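Local coordinates for glycine oxidase (Bacillus cereus ATCC 14579, PDB 7CYX), which probably oxidises glycine with molecular oxygen to glyoxylate, hydrogen peroxide and ammonium, using bound FAD, in the pathway to thiamine diphosphate, at residues Glu120-Leu125 with Val145-Asp150; Ser210-Leu215 with Trp223-Val228; Ala234-Lys239 with Gly258-Ile263. All coordinates share one frame; numbering follows the deposited sequence.

All three contacts reach the same large mixed sheet, at different places in it. Interaction 1 pairs the edge strand 123-126 with its neighbour 143-147, and interaction 3 pairs strands 225-236 and 260-269 further across. Strand 225-236 also supplies interaction 2, where its first residues meet a 3-10 turn and the start of a helix. All are partly buried, but interaction 2 lies nearest the chain's centre and has no exposed residue among those touching, whereas interactions 1 and 3 include exposed ones. Their chemistry differs: aromatic and apolar side chains flank the paired backbones of interaction 1, small hydroxyls carry interaction 2 beside the FAD, and crossed arginines at the strand ends mark interaction 3.

Interaction 1: residues Glu120-Leu125 with Val145-Asp150; sequences EDSYFL and VYYPKD
E120, three residues before strand 123-125, meets the ring of Y147. OE1 of E120 comes to the edge of that ring, near its plane, 3.4 Å from CE1 of Y147; carboxylate and ring planes are 58° apart. CG of E120 stands anti to the backbone N (chi1 -178°), and the bend at chi2 (-135°) places CD, bringing the carboxylate near the ring. CB of S122 approaches the ring obliquely, 3.5 Å from CD1 of Y147, while CG1 of V145 sits over one face, toward the rim. On the face carrying Y123 and Y146, the Y123 side chain meets P148 at about a right angle: CE2 of Y123 is 3.7 Å from CG of P148, which lies in the ring plane at its edge. L125 and Y146 run side by side in the same direction, CD1 of L125 touching CB of Y146 at 3.8 Å.

In the backbone Y123 and Y146 form an antiparallel hydrogen-bonded pair, Y123 N to Y146 O at 2.9 Å and Y146 N to Y123 O at 3.0 Å. This joins strand 123-126, outermost in this chain's larger mixed sheet, to strand 143-147. The hydroxyls of Y146 and Y147 are bonded elsewhere, to K93 O and R97 NE. Helix 102-116 packs on S122, F124 and V145. The polar hold across the segments therefore comes from the backbone, and the side chains add mainly van der Waals packing.

Interaction 2: residues Ser210-Leu215 with Trp223-Val228; sequences SWSTKL and WGTYPV. With FAD (flavin-adenine dinucleotide), chain C.
T213 reaches across with its hydroxyl to the start of a strand: OG1 accepts from the backbone N of T225 at 2.9 Å, with an N-H...O angle of 146°, and also lies 2.6 Å from T225 O. The torsion chi1 of -68° sets this oxygen anti to the carbonyl carbon of T213 and beside its backbone N, where it meets T225 N. CA of G224 lies 3.4 Å from T213 OG1, a close approach accommodated by a glycine, which has no CB. OG1 of T225 lies 3.5 Å from S210 C and is hydrogen-bonded to G209 O. Next along, OG of S210 rests on P227, 3.4 Å from its CA, and is itself bonded to L307 O.

W211 turns away from the strand toward the cofactor. Its CB is 3.6 Å from FAD N7A, and a phosphate oxygen of the FAD lies at the edge of the indole. The indole also makes a cation-pi contact with K35. S212 packs on strand 203-206 and S210 on strand 299-311, so segment 210-215 joins strand 203-206 of the six-stranded sheet to strand 225-236 and its neighbour 299-311 of the larger one.

Interaction 3: residues Ala234-Lys239 with Gly258-Ile263; sequences AVRSRK and GGRYVI
V235 and Y261 form the antiparallel hydrogen-bonded pair at the middle of this contact, with strand axes 4.6 Å apart and their directions 158° from each other. V235 N gives to Y261 O at 2.8 Å, and Y261 N returns a bond to V235 O at 2.7 Å. S237 N continues the pairing to G259 O, 2.9 Å away. Just before strand 260-263, G258 and G259 both have positive phi, and G259 carries no CB toward S237 O.

On the face that carries R236 and R260, the two side chains cross with guanidinium planes 45° apart. CB of R260 sits over the centre of the R236 guanidinium, and CD of R260 is 3.3 Å from NH2 of R236. At its edge the same guanidinium gives a weak bond from NH1 to G258 O. E301 forms salt bridges with R236 NE and R260 NH1, which probably offsets the closeness of the two positive groups.

On the other face V235 lays CG2 against CB of Y261 at 3.8 Å, the side chains crossing at about a right angle. S237 opens an ST turn: its OG, anti to the backbone N (chi1 159°), accepts from K239 N at 2.8 Å. R238, poorly ordered, is modelled in salt bridges with E299 and with E175 of the second subunit. Strand 251-256 flanks the pair beyond 260-269, strand 299-311 lies beyond 225-236, and helix 278-291 packs on I263.

Interaction 1: residues Glu120-Leu125 with Val145-Asp150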
loop_
_atom_site.group_PDB
_atom_site.type_symbol
_atom_site.label_atom_id
_atom_site.label_comp_id
_atom_site.label_asym_id
_atom_site.label_seq_id
_atom_site.Cartn_x
_atom_site.Cartn_y
_atom_site.Cartn_z
ATOM N N GLU A 120 12.690 -4.793 -29.144
ATOM C CA GLU A 120 11.528 -4.447 -28.297
ATOM C C GLU A 120 10.231 -4.660 -29.096
ATOM O O GLU A 120 10.042 -4.045 -30.162
ATOM C CB GLU A 120 11.673 -2.994 -27.821
ATOM C CG GLU A 120 10.567 -2.498 -26.891
ATOM C CD GLU A 120 10.031 -1.106 -27.219
ATOM O OE1 GLU A 120 9.646 -0.886 -28.391
ATOM O OE2 GLU A 120 9.998 -0.240 -26.314
ATOM N N ASP A 121 9.357 -5.522 -28.570
ATOM C CA ASP A 121 8.062 -5.850 -29.223
ATOM C C ASP A 121 7.072 -4.704 -28.997
ATOM O O ASP A 121 7.043 -4.150 -27.902
ATOM C CB ASP A 121 7.517 -7.193 -28.742
ATOM C CG ASP A 121 8.099 -8.405 -29.454
ATOM O OD1 ASP A 121 8.925 -8.225 -30.356
ATOM O OD2 ASP A 121 7.716 -9.523 -29.095
ATOM N N SER A 122 6.299 -4.375 -30.025
ATOM C CA SER A 122 5.301 -3.283 -29.985
ATOM C C SER A 122 4.391 -3.449 -31.193
ATOM O O SER A 122 4.867 -3.944 -32.195
ATOM C CB SER A 122 5.976 -1.958 -30.006
ATOM O OG SER A 122 6.344 -1.613 -31.322
ATOM N N TYR A 123 3.128 -3.055 -31.081
ATOM C CA TYR A 123 2.166 -3.229 -32.193
ATOM C C TYR A 123 1.428 -1.921 -32.440
ATOM O O TYR A 123 1.036 -1.264 -31.494
ATOM C CB TYR A 123 1.153 -4.323 -31.846
ATOM C CG TYR A 123 1.793 -5.620 -31.436
ATOM C CD1 TYR A 123 2.189 -6.548 -32.379
ATOM C CD2 TYR A 123 2.058 -5.890 -30.109
ATOM C CE1 TYR A 123 2.811 -7.727 -32.019
ATOM C CE2 TYR A 123 2.679 -7.063 -29.729
ATOM C CZ TYR A 123 3.060 -7.981 -30.687
ATOM O OH TYR A 123 3.686 -9.126 -30.314
ATOM N N PHE A 124 1.249 -1.562 -33.701
ATOM C CA PHE A 124 0.486 -0.332 -33.983
ATOM C C PHE A 124 -0.986 -0.705 -33.973
ATOM O O PHE A 124 -1.352 -1.702 -34.577
ATOM C CB PHE A 124 0.848 0.280 -35.332
ATOM C CG PHE A 124 -0.119 1.350 -35.757
ATOM C CD1 PHE A 124 0.026 2.648 -35.316
ATOM C CD2 PHE A 124 -1.212 1.044 -36.541
ATOM C CE1 PHE A 124 -0.878 3.623 -35.690
ATOM C CE2 PHE A 124 -2.109 2.022 -36.925
ATOM C CZ PHE A 124 -1.939 3.308 -36.495
ATOM N N LEU A 125 -1.790 0.087 -33.282
ATOM C CA LEU A 125 -3.233 -0.196 -33.215
ATOM C C LEU A 125 -3.998 0.942 -33.862
ATOM O O LEU A 125 -3.578 2.083 -33.785
ATOM C CB LEU A 125 -3.649 -0.308 -31.753
ATOM C CG LEU A 125 -3.581 -1.704 -31.158
ATOM C CD1 LEU A 125 -2.143 -2.113 -30.976
ATOM C CD2 LEU A 125 -4.302 -1.726 -29.829
ATOM N N VAL A 145 0.383 3.160 -30.367
ATOM C CA VAL A 145 1.373 2.121 -30.287
ATOM C C VAL A 145 1.251 1.495 -28.902
ATOM O O VAL A 145 1.336 2.196 -27.905
ATOM C CB VAL A 145 2.795 2.646 -30.549
ATOM C CG1 VAL A 145 3.854 1.579 -30.323
ATOM C CG2 VAL A 145 2.938 3.197 -31.952
ATOM N N TYR A 146 1.033 0.175 -28.883
ATOM C CA TYR A 146 0.960 -0.595 -27.684
ATOM C C TYR A 146 2.287 -1.337 -27.475
ATOM O O TYR A 146 2.799 -1.986 -28.388
ATOM C CB TYR A 146 -0.233 -1.545 -27.749
ATOM C CG TYR A 146 -0.395 -2.392 -26.514
ATOM C CD1 TYR A 146 -0.771 -1.819 -25.314
ATOM C CD2 TYR A 146 -0.154 -3.757 -26.537
ATOM C CE1 TYR A 146 -0.910 -2.577 -24.165
ATOM C CE2 TYR A 146 -0.292 -4.532 -25.396
ATOM C CZ TYR A 146 -0.670 -3.937 -24.205
ATOM O OH TYR A 146 -0.812 -4.670 -23.071
ATOM N N TYR A 147 2.833 -1.213 -26.261
ATOM C CA TYR A 147 4.011 -1.932 -25.817
ATOM C C TYR A 147 3.622 -2.912 -24.714
ATOM O O TYR A 147 3.534 -2.518 -23.557
ATOM C CB TYR A 147 5.061 -0.961 -25.275
ATOM C CG TYR A 147 5.457 0.145 -26.217
ATOM C CD1 TYR A 147 6.496 -0.018 -27.117
ATOM C CD2 TYR A 147 4.810 1.369 -26.199
ATOM C CE1 TYR A 147 6.880 1.002 -27.976
ATOM C CE2 TYR A 147 5.191 2.404 -27.042
ATOM C CZ TYR A 147 6.232 2.223 -27.933
ATOM O OH TYR A 147 6.615 3.232 -28.770
ATOM N N PRO A 148 3.435 -4.221 -24.997
ATOM C CA PRO A 148 2.902 -5.142 -23.992
ATOM C C PRO A 148 3.799 -5.331 -22.760
ATOM O O PRO A 148 3.287 -5.704 -21.724
ATOM C CB PRO A 148 2.770 -6.507 -24.690
ATOM C CG PRO A 148 3.221 -6.284 -26.127
ATOM C CD PRO A 148 3.844 -4.908 -26.225
ATOM N N LYS A 149 5.107 -5.060 -22.892
ATOM C CA LYS A 149 6.111 -5.332 -21.848
ATOM C C LYS A 149 6.321 -4.131 -20.908
ATOM O O LYS A 149 7.076 -4.238 -19.946
ATOM C CB LYS A 149 7.458 -5.714 -22.480
ATOM C CG LYS A 149 7.558 -7.136 -23.024
ATOM C CD LYS A 149 7.915 -8.184 -21.981
ATOM C CE LYS A 149 7.505 -9.586 -22.383
ATOM N NZ LYS A 149 6.043 -9.792 -22.228
ATOM N N ASP A 150 5.706 -2.979 -21.187
ATOM C CA ASP A 150 5.880 -1.812 -20.338
ATOM C C ASP A 150 4.976 -1.955 -19.110
ATOM O O ASP A 150 4.048 -2.722 -19.103
ATOM C CB ASP A 150 5.589 -0.502 -21.074
ATOM C CG ASP A 150 6.783 0.084 -21.816
ATOM O OD1 ASP A 150 7.826 -0.606 -21.913
ATOM O OD2 ASP A 150 6.654 1.226 -22.315
#

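Interaction 2: residues Ser210-Leu215 with Trp223-Val228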
loop_
_atom_site.group_PDB
_atom_site.type_symbol
_atom_site.label_atom_id
_atom_site.label_comp_id
_atom_site.label_asym_id
_atom_site.label_seq_id
_atom_site.Cartn_x
_atom_site.Cartn_y
_atom_site.Cartn_z
ATOM N N SER A 210 17.200 17.383 -6.701
ATOM C CA SER A 210 17.219 18.789 -7.151
ATOM C C SER A 210 18.144 19.698 -6.324
ATOM O O SER A 210 18.397 20.817 -6.742
ATOM C CB SER A 210 15.823 19.353 -7.144
ATOM O OG SER A 210 15.034 18.800 -8.186
ATOM N N TRP A 211 18.639 19.243 -5.168
ATOM C CA TRP A 211 19.396 20.082 -4.197
ATOM C C TRP A 211 20.885 19.706 -4.150
ATOM O O TRP A 211 21.631 20.189 -3.282
ATOM C CB TRP A 211 18.776 19.921 -2.797
ATOM C CG TRP A 211 17.379 20.447 -2.661
ATOM C CD1 TRP A 211 17.025 21.680 -2.203
ATOM C CD2 TRP A 211 16.146 19.771 -2.981
ATOM N NE1 TRP A 211 15.666 21.829 -2.231
ATOM C CE2 TRP A 211 15.094 20.670 -2.686
ATOM C CE3 TRP A 211 15.818 18.505 -3.482
ATOM C CZ2 TRP A 211 13.749 20.345 -2.891
ATOM C CZ3 TRP A 211 14.491 18.182 -3.678
ATOM C CH2 TRP A 211 13.472 19.092 -3.387
ATOM N N SER A 212 21.323 18.818 -5.049
ATOM C CA SER A 212 22.682 18.259 -4.978
ATOM C C SER A 212 23.767 19.290 -5.334
ATOM O O SER A 212 24.914 19.046 -5.025
ATOM C CB SER A 212 22.827 17.032 -5.865
ATOM O OG SER A 212 21.988 15.977 -5.419
ATOM N N THR A 213 23.419 20.402 -5.992
ATOM C CA THR A 213 24.417 21.280 -6.625
ATOM C C THR A 213 25.587 21.627 -5.683
ATOM O O THR A 213 26.732 21.432 -6.066
ATOM C CB THR A 213 23.767 22.533 -7.218
ATOM O OG1 THR A 213 22.968 22.093 -8.319
ATOM C CG2 THR A 213 24.782 23.545 -7.710
ATOM N N LYS A 214 25.319 22.181 -4.498
ATOM C CA LYS A 214 26.409 22.618 -3.580
ATOM C C LYS A 214 27.413 21.483 -3.329
ATOM O O LYS A 214 28.585 21.708 -3.413
ATOM C CB LYS A 214 25.881 23.118 -2.230
ATOM C CG LYS A 214 26.088 24.606 -1.961
ATOM C CD LYS A 214 24.918 25.306 -1.271
ATOM C CE LYS A 214 24.690 26.721 -1.781
ATOM N NZ LYS A 214 23.422 27.301 -1.277
ATOM N N LEU A 215 26.918 20.291 -3.002
ATOM C CA LEU A 215 27.784 19.128 -2.681
ATOM C C LEU A 215 28.503 18.617 -3.925
ATOM O O LEU A 215 29.564 18.043 -3.788
ATOM C CB LEU A 215 26.934 18.023 -2.062
ATOM C CG LEU A 215 26.406 18.329 -0.671
ATOM C CD1 LEU A 215 25.469 17.239 -0.209
ATOM C CD2 LEU A 215 27.545 18.504 0.308
ATOM N N TRP A 223 29.219 21.290 -12.211
ATOM C CA TRP A 223 28.380 20.090 -12.031
ATOM C C TRP A 223 27.194 20.523 -11.188
ATOM O O TRP A 223 27.407 21.309 -10.283
ATOM C CB TRP A 223 29.170 18.996 -11.326
ATOM C CG TRP A 223 30.038 18.210 -12.250
ATOM C CD1 TRP A 223 30.620 18.649 -13.395
ATOM C CD2 TRP A 223 30.428 16.841 -12.104
ATOM N NE1 TRP A 223 31.342 17.648 -13.967
ATOM C CE2 TRP A 223 31.249 16.531 -13.194
ATOM C CE3 TRP A 223 30.154 15.851 -11.165
ATOM C CZ2 TRP A 223 31.804 15.273 -13.375
ATOM C CZ3 TRP A 223 30.705 14.609 -11.342
ATOM C CH2 TRP A 223 31.520 14.327 -12.427
ATOM N N GLY A 224 25.994 20.054 -11.503
ATOM C CA GLY A 224 24.853 20.444 -10.666
ATOM C C GLY A 224 23.522 19.928 -11.155
ATOM O O GLY A 224 23.446 19.412 -12.254
ATOM N N THR A 225 22.517 20.065 -10.305
ATOM C CA THR A 225 21.129 19.687 -10.623
ATOM C C THR A 225 20.240 20.875 -10.278
ATOM O O THR A 225 20.626 21.678 -9.451
ATOM C CB THR A 225 20.689 18.453 -9.833
ATOM O OG1 THR A 225 20.805 18.761 -8.450
ATOM C CG2 THR A 225 21.510 17.226 -10.142
ATOM N N TYR A 226 19.100 20.969 -10.936
ATOM C CA TYR A 226 18.126 22.040 -10.654
ATOM C C TYR A 226 16.737 21.432 -10.774
ATOM O O TYR A 226 16.577 20.456 -11.482
ATOM C CB TYR A 226 18.325 23.239 -11.578
ATOM C CG TYR A 226 18.187 22.959 -13.047
ATOM C CD1 TYR A 226 16.973 23.059 -13.684
ATOM C CD2 TYR A 226 19.282 22.608 -13.805
ATOM C CE1 TYR A 226 16.851 22.813 -15.036
ATOM C CE2 TYR A 226 19.178 22.348 -15.157
ATOM C CZ TYR A 226 17.956 22.456 -15.777
ATOM O OH TYR A 226 17.852 22.203 -17.104
ATOM N N PRO A 227 15.733 21.972 -10.068
ATOM C CA PRO A 227 14.361 21.458 -10.128
ATOM C C PRO A 227 13.534 21.849 -11.359
ATOM O O PRO A 227 13.444 23.025 -11.708
ATOM C CB PRO A 227 13.665 22.162 -8.940
ATOM C CG PRO A 227 14.408 23.485 -8.837
ATOM C CD PRO A 227 15.857 23.091 -9.114
ATOM N N VAL A 228 12.856 20.864 -11.946
ATOM C CA VAL A 228 11.879 21.143 -12.961
ATOM C C VAL A 228 10.516 20.753 -12.394
ATOM O O VAL A 228 10.204 19.584 -12.254
ATOM C CB VAL A 228 12.241 20.459 -14.291
ATOM C CG1 VAL A 228 11.184 20.698 -15.350
ATOM C CG2 VAL A 228 13.620 20.911 -14.783
HETATM P PA FAD C . 14.327 13.083 -4.565
HETATM O O1A FAD C . 13.229 12.099 -4.468
HETATM O O2A FAD C . 13.936 14.530 -4.665
HETATM O O5B FAD C . 15.295 12.790 -3.360
HETATM C C5B FAD C . 16.214 13.753 -2.960
HETATM C C4B FAD C . 16.136 13.743 -1.458
HETATM O O4B FAD C . 17.329 14.315 -0.955
HETATM C C3B FAD C . 14.996 14.587 -0.932
HETATM O O3B FAD C . 14.175 13.729 -0.109
HETATM C C2B FAD C . 15.642 15.692 -0.102
HETATM O O2B FAD C . 14.970 15.867 1.153
HETATM C C1B FAD C . 16.998 15.120 0.181
HETATM N N9A FAD C . 18.070 16.090 0.389
HETATM C C8A FAD C . 18.448 17.042 -0.488
HETATM N N7A FAD C . 19.480 17.750 0.010
HETATM C C5A FAD C . 19.797 17.209 1.197
HETATM C C6A FAD C . 20.802 17.492 2.218
HETATM N N6A FAD C . 21.651 18.519 2.000
HETATM N N1A FAD C . 20.796 16.739 3.350
HETATM C C2A FAD C . 19.902 15.756 3.515
HETATM N N3A FAD C . 18.944 15.441 2.613
HETATM C C4A FAD C . 18.864 16.118 1.451
HETATM N N1 FAD C . 10.333 9.023 -13.104
HETATM C C2 FAD C . 10.072 7.852 -13.769
HETATM O O2 FAD C . 11.026 7.039 -13.822
HETATM N N3 FAD C . 8.867 7.577 -14.326
HETATM C C4 FAD C . 7.845 8.453 -14.202
HETATM O O4 FAD C . 6.693 8.233 -14.659
HETATM C C4X FAD C . 8.086 9.746 -13.514
HETATM N N5 FAD C . 7.130 10.676 -13.400
HETATM C C5X FAD C . 7.366 11.832 -12.748
HETATM C C6 FAD C . 6.344 12.757 -12.621
HETATM C C7 FAD C . 6.570 13.954 -11.966
HETATM C C7M FAD C . 5.459 14.981 -11.838
HETATM C C8 FAD C . 7.876 14.239 -11.381
HETATM C C8M FAD C . 8.146 15.540 -10.638
HETATM C C9 FAD C . 8.874 13.326 -11.503
HETATM C C9A FAD C . 8.686 12.130 -12.157
HETATM N N10 FAD C . 9.713 11.180 -12.252
HETATM C C10 FAD C . 9.424 9.987 -12.952
HETATM C "C1'" FAD C . 11.087 11.418 -11.789
HETATM C "C2'" FAD C . 11.491 10.943 -10.430
HETATM O "O2'" FAD C . 10.593 11.532 -9.475
HETATM C "C3'" FAD C . 12.912 11.420 -10.187
HETATM O "O3'" FAD C . 13.750 11.301 -11.374
HETATM C "C4'" FAD C . 13.420 10.702 -8.931
HETATM O "O4'" FAD C . 12.447 10.796 -7.876
HETATM C "C5'" FAD C . 14.677 11.315 -8.378
HETATM O "O5'" FAD C . 14.904 10.724 -7.112
HETATM P P FAD C . 16.003 11.348 -6.142
HETATM O O1P FAD C . 17.226 11.707 -6.903
HETATM O O2P FAD C . 16.072 10.457 -4.931
HETATM O O3P FAD C . 15.271 12.768 -5.849
#

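Interaction 3: residues Ala234-Lys239 with Gly258-Ile263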
loop_
_atom_site.group_PDB
_atom_site.type_symbol
_atom_site.label_atom_id
_atom_site.label_comp_id
_atom_site.label_asym_id
_atom_site.label_seq_id
_atom_site.Cartn_x
_atom_site.Cartn_y
_atom_site.Cartn_z
ATOM N N ALA A 234 -5.060 13.939 -9.353
ATOM C CA ALA A 234 -5.496 12.557 -9.129
ATOM C C ALA A 234 -7.011 12.531 -8.938
ATOM O O ALA A 234 -7.565 13.358 -8.215
ATOM C CB ALA A 234 -4.797 11.972 -7.915
ATOM N N VAL A 235 -7.671 11.566 -9.578
ATOM C CA VAL A 235 -9.077 11.362 -9.361
ATOM C C VAL A 235 -9.323 9.885 -9.049
ATOM O O VAL A 235 -8.517 9.029 -9.373
ATOM C CB VAL A 235 -9.881 11.832 -10.580
ATOM C CG1 VAL A 235 -9.573 13.281 -10.919
ATOM C CG2 VAL A 235 -9.651 10.931 -11.780
ATOM N N ARG A 236 -10.454 9.619 -8.400
ATOM C CA ARG A 236 -10.913 8.277 -8.115
ATOM C C ARG A 236 -12.112 7.991 -9.022
ATOM O O ARG A 236 -12.815 8.906 -9.394
ATOM C CB ARG A 236 -11.319 8.173 -6.643
ATOM C CG ARG A 236 -10.209 8.521 -5.660
ATOM C CD ARG A 236 -9.665 7.276 -5.000
ATOM N NE ARG A 236 -8.397 7.465 -4.302
ATOM C CZ ARG A 236 -7.628 6.458 -3.885
ATOM N NH1 ARG A 236 -8.002 5.205 -4.105
ATOM N NH2 ARG A 236 -6.500 6.706 -3.245
ATOM N N SER A 237 -12.339 6.720 -9.357
ATOM C CA SER A 237 -13.526 6.343 -10.117
ATOM C C SER A 237 -13.969 4.933 -9.717
ATOM O O SER A 237 -13.164 4.080 -9.410
ATOM C CB SER A 237 -13.281 6.440 -11.592
ATOM O OG SER A 237 -14.211 5.650 -12.312
ATOM N N ARG A 238 -15.275 4.704 -9.737
ATOM C CA ARG A 238 -15.787 3.369 -9.475
ATOM C C ARG A 238 -15.825 2.553 -10.776
ATOM O O ARG A 238 -16.118 1.371 -10.745
ATOM C CB ARG A 238 -17.153 3.457 -8.785
ATOM C CG ARG A 238 -17.069 3.410 -7.264
ATOM C CD ARG A 238 -17.255 4.757 -6.589
ATOM N NE ARG A 238 -18.668 5.024 -6.347
ATOM C CZ ARG A 238 -19.131 5.944 -5.508
ATOM N NH1 ARG A 238 -18.289 6.715 -4.841
ATOM N NH2 ARG A 238 -20.435 6.089 -5.338
ATOM N N LYS A 239 -15.516 3.181 -11.915
ATOM C CA LYS A 239 -15.525 2.485 -13.189
ATOM C C LYS A 239 -14.110 1.982 -13.482
ATOM O O LYS A 239 -13.146 2.507 -12.939
ATOM C CB LYS A 239 -16.017 3.396 -14.317
ATOM C CG LYS A 239 -17.422 3.951 -14.152
ATOM C CD LYS A 239 -17.671 5.193 -15.001
ATOM C CE LYS A 239 -19.129 5.604 -15.062
ATOM N NZ LYS A 239 -19.291 6.924 -15.719
ATOM N N GLY A 258 -6.617 0.631 -6.568
ATOM C CA GLY A 258 -7.687 1.165 -5.762
ATOM C C GLY A 258 -8.531 2.200 -6.479
ATOM O O GLY A 258 -9.100 3.089 -5.834
ATOM N N GLY A 259 -8.658 2.061 -7.799
ATOM C CA GLY A 259 -9.559 2.914 -8.603
ATOM C C GLY A 259 -9.123 4.374 -8.590
ATOM O O GLY A 259 -9.969 5.280 -8.688
ATOM N N ARG A 260 -7.800 4.586 -8.500
ATOM C CA ARG A 260 -7.159 5.888 -8.592
ATOM C C ARG A 260 -6.599 6.108 -10.017
ATOM O O ARG A 260 -5.926 5.218 -10.585
ATOM C CB ARG A 260 -6.072 5.980 -7.514
ATOM C CG ARG A 260 -5.553 7.393 -7.279
ATOM C CD ARG A 260 -4.784 7.589 -5.979
ATOM N NE ARG A 260 -3.366 7.759 -6.197
ATOM C CZ ARG A 260 -2.631 8.755 -5.710
ATOM N NH1 ARG A 260 -3.183 9.753 -5.042
ATOM N NH2 ARG A 260 -1.323 8.726 -5.869
ATOM N N TYR A 261 -6.870 7.299 -10.584
ATOM C CA TYR A 261 -6.322 7.781 -11.886
ATOM C C TYR A 261 -5.441 9.007 -11.635
ATOM O O TYR A 261 -5.894 9.998 -11.035
ATOM C CB TYR A 261 -7.460 8.003 -12.895
ATOM C CG TYR A 261 -8.176 6.704 -13.157
ATOM C CD1 TYR A 261 -9.143 6.267 -12.282
ATOM C CD2 TYR A 261 -7.758 5.829 -14.148
ATOM C CE1 TYR A 261 -9.750 5.038 -12.422
ATOM C CE2 TYR A 261 -8.364 4.597 -14.318
ATOM C CZ TYR A 261 -9.353 4.196 -13.438
ATOM O OH TYR A 261 -9.961 2.986 -13.549
ATOM N N VAL A 262 -4.174 8.912 -12.067
ATOM C CA VAL A 262 -3.177 9.972 -11.878
ATOM C C VAL A 262 -2.840 10.573 -13.241
ATOM O O VAL A 262 -2.535 9.822 -14.179
ATOM C CB VAL A 262 -1.912 9.441 -11.171
ATOM C CG1 VAL A 262 -0.814 10.478 -11.114
ATOM C CG2 VAL A 262 -2.218 8.936 -9.777
ATOM N N ILE A 263 -2.888 11.915 -13.327
ATOM C CA ILE A 263 -2.920 12.659 -14.584
ATOM C C ILE A 263 -1.989 13.866 -14.495
ATOM O O ILE A 263 -2.169 14.725 -13.641
ATOM C CB ILE A 263 -4.348 13.146 -14.890
ATOM C CG1 ILE A 263 -5.415 12.081 -14.652
ATOM C CG2 ILE A 263 -4.426 13.712 -16.295
ATOM C CD1 ILE A 263 -6.790 12.651 -14.435
#